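SAM-dependent O-methyltransferase (Thermotoga maritima, PDB 1O54) transfers methyl groups from S-adenosyl-L-methionine as an O-methyltransferase of the class I-like superfamily and assembles as a homotetramer, a dimer of dimers. Local coordinates at the interface of chains A and B and the interface of chains A and C. Residues are numbered along the deposited sequence; one frame, centred on the assembly and turned at random. Chains: chain A/B/C, SAM-dependent O-methyltransferase.

Contact 1: the interface of chains A and B. Residues chain A 220, 223-224, 227; chain B 246-248, 251.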
loop_
_atom_site.group_PDB
_atom_site.type_symbol
_atom_site.label_atom_id
_atom_site.label_comp_id
_atom_site.label_asym_id
_atom_site.label_seq_id
_atom_site.Cartn_x
_atom_site.Cartn_y
_atom_site.Cartn_z
ATOM N N GLN A 220 -0.465 -16.231 13.071
ATOM C CA GLN A 220 0.550 -17.234 13.366
ATOM C C GLN A 220 -0.057 -18.478 14.022
ATOM O O GLN A 220 0.239 -19.615 13.612
ATOM C CB GLN A 220 1.616 -16.618 14.248
ATOM C CG GLN A 220 2.386 -15.481 13.579
ATOM C CD GLN A 220 2.998 -14.469 14.544
ATOM O OE1 GLN A 220 3.084 -14.696 15.761
ATOM N NE2 GLN A 220 3.423 -13.360 14.003
ATOM N N LEU A 223 -2.391 -20.392 11.505
ATOM C CA LEU A 223 -1.598 -21.130 10.531
ATOM C C LEU A 223 -1.008 -22.404 11.121
ATOM O O LEU A 223 -1.005 -23.442 10.457
ATOM C CB LEU A 223 -0.463 -20.272 10.013
ATOM C CG LEU A 223 -0.825 -19.177 9.031
ATOM C CD1 LEU A 223 0.378 -18.301 8.801
ATOM C CD2 LEU A 223 -1.299 -19.759 7.724
ATOM N N LYS A 224 -0.529 -22.333 12.354
ATOM C CA LYS A 224 0.029 -23.520 13.018
ATOM C C LYS A 224 -1.014 -24.634 13.062
ATOM O O LYS A 224 -0.718 -25.797 12.793
ATOM C CB LYS A 224 0.464 -23.188 14.440
ATOM C CG LYS A 224 1.133 -24.364 15.112
ATOM C CD LYS A 224 1.848 -23.976 16.362
ATOM C CE LYS A 224 2.531 -25.205 16.988
ATOM N NZ LYS A 224 3.722 -25.675 16.169
ATOM N N GLN A 227 -1.811 -26.228 9.681
ATOM C CA GLN A 227 -0.716 -27.052 9.218
ATOM C C GLN A 227 -0.678 -28.396 9.927
ATOM O O GLN A 227 -0.017 -29.312 9.461
ATOM C CB GLN A 227 0.609 -26.263 9.255
ATOM C CG GLN A 227 0.539 -25.237 8.100
ATOM C CD GLN A 227 1.639 -24.223 8.037
ATOM O OE1 GLN A 227 2.529 -24.224 8.876
ATOM N NE2 GLN A 227 1.568 -23.333 7.018
ATOM N N PRO B 246 3.023 -18.178 4.349
ATOM C CA PRO B 246 2.226 -18.829 5.414
ATOM C C PRO B 246 3.085 -19.720 6.329
ATOM O O PRO B 246 2.870 -20.952 6.416
ATOM C CB PRO B 246 1.197 -19.606 4.613
ATOM C CG PRO B 246 1.937 -19.987 3.364
ATOM C CD PRO B 246 2.838 -18.849 3.053
ATOM N N VAL B 247 4.075 -19.106 6.978
ATOM C CA VAL B 247 5.025 -19.814 7.839
ATOM C C VAL B 247 4.780 -19.278 9.254
ATOM O O VAL B 247 5.105 -18.123 9.559
ATOM C CB VAL B 247 6.494 -19.618 7.451
ATOM C CG1 VAL B 247 7.394 -20.434 8.368
ATOM C CG2 VAL B 247 6.745 -19.999 5.947
ATOM N N PRO B 248 4.161 -20.076 10.101
ATOM C CA PRO B 248 3.741 -19.564 11.428
ATOM C C PRO B 248 4.868 -18.906 12.225
ATOM O O PRO B 248 4.621 -17.914 12.901
ATOM C CB PRO B 248 3.237 -20.805 12.148
ATOM C CG PRO B 248 2.893 -21.780 11.058
ATOM C CD PRO B 248 3.739 -21.478 9.887
ATOM N N LEU B 251 6.267 -15.254 9.833
ATOM C CA LEU B 251 5.213 -14.609 9.062
ATOM C C LEU B 251 5.674 -13.237 8.549
ATOM O O LEU B 251 6.069 -12.373 9.327
ATOM C CB LEU B 251 3.947 -14.487 9.896
ATOM C CG LEU B 251 2.807 -13.737 9.216
ATOM C CD1 LEU B 251 2.209 -14.541 8.087
ATOM C CD2 LEU B 251 1.778 -13.451 10.302
#
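B:Pro248 presses its ring against one side of helix 216-228 of chain A, where A:Gln220, A:Leu223, A:Lys224 and A:Gln227 line up on successive turns. This is the tight part of the contact: the proline has 82 Å² hidden by the partner, far more than any neighbour in the patch. Its CG lies 3.8 Å from CB of A:Leu223, its CB rests on the backbone O of A:Gln220, and CG and CD meet the amide of A:Gln227. A compact, rigid ring without a backbone N-H suits such a place, since it fills the surface without bringing a donor that needs a mate.

A:Gln227 comes from the opposite direction and meets the CG-CD edge of the ring with OE1. With its CG beside the backbone N (chi1 -72°) and the chain extended beyond, its amide lands on the loop, OE1 standing 3.2 Å from CD of B:Pro248. The NE2 amide nitrogen gives a hydrogen bond of 2.8 Å to the backbone O of B:Pro246, which lies near the amide plane; the bond is fairly straight, 153° at the hydrogen. Were this glutamine replaced by alanine, the carbonyl of B:Pro246 would probably lose this donor and the CG-CD edge of B:Pro248 its amide cover. Beside it, the branched end of A:Leu223 packs on B:Pro246, CD1 to CA 3.9 Å.

A:Lys224 meets the ring with its backbone N and CA, not with its long side chain. A:Gln220 sets its CG 3.4 Å from the backbone O of B:Pro248; beyond it the contact thins, B:Leu251 touching that CG loosely with CD2 and B:Val247 scarcely covered.

Helix 216-228 follows strand 207-213 in chain A; the B segment belongs to the loop between strands 234-245 and 252-253.

Contact 2: the interface of chains A and C. Residues chain A 214, 259-260, 263; chain C 244, 252-254.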
loop_
_atom_site.group_PDB
_atom_site.type_symbol
_atom_site.label_atom_id
_atom_site.label_comp_id
_atom_site.label_asym_id
_atom_site.label_seq_id
_atom_site.Cartn_x
_atom_site.Cartn_y
_atom_site.Cartn_z
ATOM N N PRO A 214 -7.561 -10.290 13.238
ATOM C CA PRO A 214 -7.164 -8.910 13.369
ATOM C C PRO A 214 -5.684 -8.650 13.600
ATOM O O PRO A 214 -5.243 -7.548 13.297
ATOM C CB PRO A 214 -7.962 -8.424 14.590
ATOM C CG PRO A 214 -8.197 -9.579 15.389
ATOM C CD PRO A 214 -8.359 -10.732 14.394
ATOM N N ALA A 259 -6.194 1.849 7.246
ATOM C CA ALA A 259 -4.898 1.163 7.162
ATOM C C ALA A 259 -5.028 -0.338 7.346
ATOM O O ALA A 259 -4.093 -1.051 6.964
ATOM C CB ALA A 259 -3.925 1.699 8.200
ATOM N N HIS A 260 -6.139 -0.810 7.950
ATOM C CA HIS A 260 -6.298 -2.245 8.291
ATOM C C HIS A 260 -7.720 -2.667 8.720
ATOM O O HIS A 260 -8.342 -2.027 9.552
ATOM C CB HIS A 260 -5.315 -2.585 9.417
ATOM C CG HIS A 260 -5.345 -4.007 9.860
ATOM N ND1 HIS A 260 -4.891 -5.040 9.071
ATOM C CD2 HIS A 260 -5.690 -4.561 11.050
ATOM C CE1 HIS A 260 -4.995 -6.175 9.739
ATOM N NE2 HIS A 260 -5.477 -5.912 10.945
ATOM N N TYR A 263 -6.510 -9.673 8.461
ATOM C CA TYR A 263 -5.725 -10.649 7.710
ATOM C C TYR A 263 -6.700 -11.754 7.334
ATOM O O TYR A 263 -7.465 -12.192 8.174
ATOM C CB TYR A 263 -4.590 -11.208 8.545
ATOM C CG TYR A 263 -3.614 -10.117 8.958
ATOM C CD1 TYR A 263 -3.674 -9.528 10.201
ATOM C CD2 TYR A 263 -2.682 -9.630 8.043
ATOM C CE1 TYR A 263 -2.785 -8.523 10.557
ATOM C CE2 TYR A 263 -1.794 -8.601 8.392
ATOM C CZ TYR A 263 -1.851 -8.072 9.645
ATOM O OH TYR A 263 -0.983 -7.065 10.051
ATOM N N TYR C 244 2.300 0.528 13.131
ATOM C CA TYR C 244 1.657 -0.566 13.823
ATOM C C TYR C 244 1.435 -0.224 15.280
ATOM O O TYR C 244 2.233 0.517 15.876
ATOM C CB TYR C 244 2.543 -1.817 13.729
ATOM C CG TYR C 244 2.460 -2.498 12.392
ATOM C CD1 TYR C 244 2.989 -1.914 11.270
ATOM C CD2 TYR C 244 1.894 -3.777 12.253
ATOM C CE1 TYR C 244 2.894 -2.519 10.036
ATOM C CE2 TYR C 244 1.817 -4.394 10.996
ATOM C CZ TYR C 244 2.327 -3.784 9.918
ATOM O OH TYR C 244 2.290 -4.342 8.641
ATOM N N ARG C 252 -0.643 -5.285 15.042
ATOM C CA ARG C 252 -1.459 -5.022 13.864
ATOM C C ARG C 252 -1.275 -3.573 13.438
ATOM O O ARG C 252 -0.820 -2.752 14.258
ATOM C CB ARG C 252 -2.924 -5.271 14.189
ATOM C CG ARG C 252 -3.488 -4.349 15.229
ATOM C CD ARG C 252 -4.945 -4.618 15.414
ATOM N NE ARG C 252 -5.650 -3.591 16.155
ATOM C CZ ARG C 252 -6.161 -2.466 15.625
ATOM N NH1 ARG C 252 -5.967 -2.142 14.335
ATOM N NH2 ARG C 252 -6.836 -1.639 16.423
ATOM N N PRO C 253 -1.568 -3.240 12.181
ATOM C CA PRO C 253 -1.462 -1.852 11.741
ATOM C C PRO C 253 -2.431 -0.968 12.510
ATOM O O PRO C 253 -3.451 -1.451 13.007
ATOM C CB PRO C 253 -1.802 -1.915 10.235
ATOM C CG PRO C 253 -1.624 -3.298 9.848
ATOM C CD PRO C 253 -1.980 -4.123 11.060
ATOM N N VAL C 254 -2.094 0.305 12.663
ATOM C CA VAL C 254 -3.065 1.276 13.223
ATOM C C VAL C 254 -4.316 1.304 12.338
ATOM O O VAL C 254 -4.258 0.847 11.188
ATOM C CB VAL C 254 -2.495 2.669 13.285
ATOM C CG1 VAL C 254 -1.308 2.721 14.247
ATOM C CG2 VAL C 254 -2.163 3.164 11.869
HETATM O O HOH W 1 1.916 -7.038 8.548
HETATM O O HOH W 2 -0.166 -5.746 8.030
#
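Ring packing comes first: C:Pro253 lays its CD over the centre of the A:His260 imidazole, 3.6 Å from the ring centroid, a CH-pi contact in which the two side chains cross at about a right angle. The flat histidine offers a polarisable face, and the proline a rigid, electron-poor CH2 to set on it. A:His260 carries its CG anti to the backbone N (chi1 -179°), which swings the ring toward C:Pro253, and the base of the same side chain adds a contact, CB to CB of the proline at 3.7 Å. A:Tyr263 supports the histidine from within its own chain: the CE1 corner of the imidazole stands above the phenol ring, offset toward its rim. The tyrosine's OH end meets CD of C:Pro253 at 3.3 Å, approaching from the opposite direction.

A hydrogen bond within chain A helps to hold the histidine. Its NE2 donates to the backbone O of A:Pro214 at 2.9 Å, the acceptor lying somewhat out of the imidazole plane, which should limit rotation of the ring and keep its face turned to the proline. That same carbonyl is covered by the aliphatic part of C:Arg252, whose CB lies 3.4 Å away; its guanidinium group runs on past the histidine with the two planes 22° apart.

Water makes a polar link between the chains. The phenol OH of A:Tyr263 bonds water 2 at 2.5 Å, and the OH of C:Tyr244 bonds it at 2.9 Å; water 1 joins the same cluster, 2.7 Å from the C:Tyr244 OH. Tyrosine suits both positions, giving a ring for packing and a hydroxyl for the waters.

The patch helps to join chains A and C within the homotetramer.

Contact 1 and contact 2 lie about 18 Å apart, measured between the centres of their C-alpha atoms, and share no residue of the copies given. They nevertheless draw on neighbouring stretches of the same protein. The loop 246-251 supplies contact 1, while the end of strand 234-245 and strand 252-253, which flank it, supply contact 2. In chain A, the proline of contact 2 lies just ahead of helix 216-228, which forms its side of contact 1. One compact region of each subunit thus serves two different two-fold interfaces, which fits a dimer of dimers.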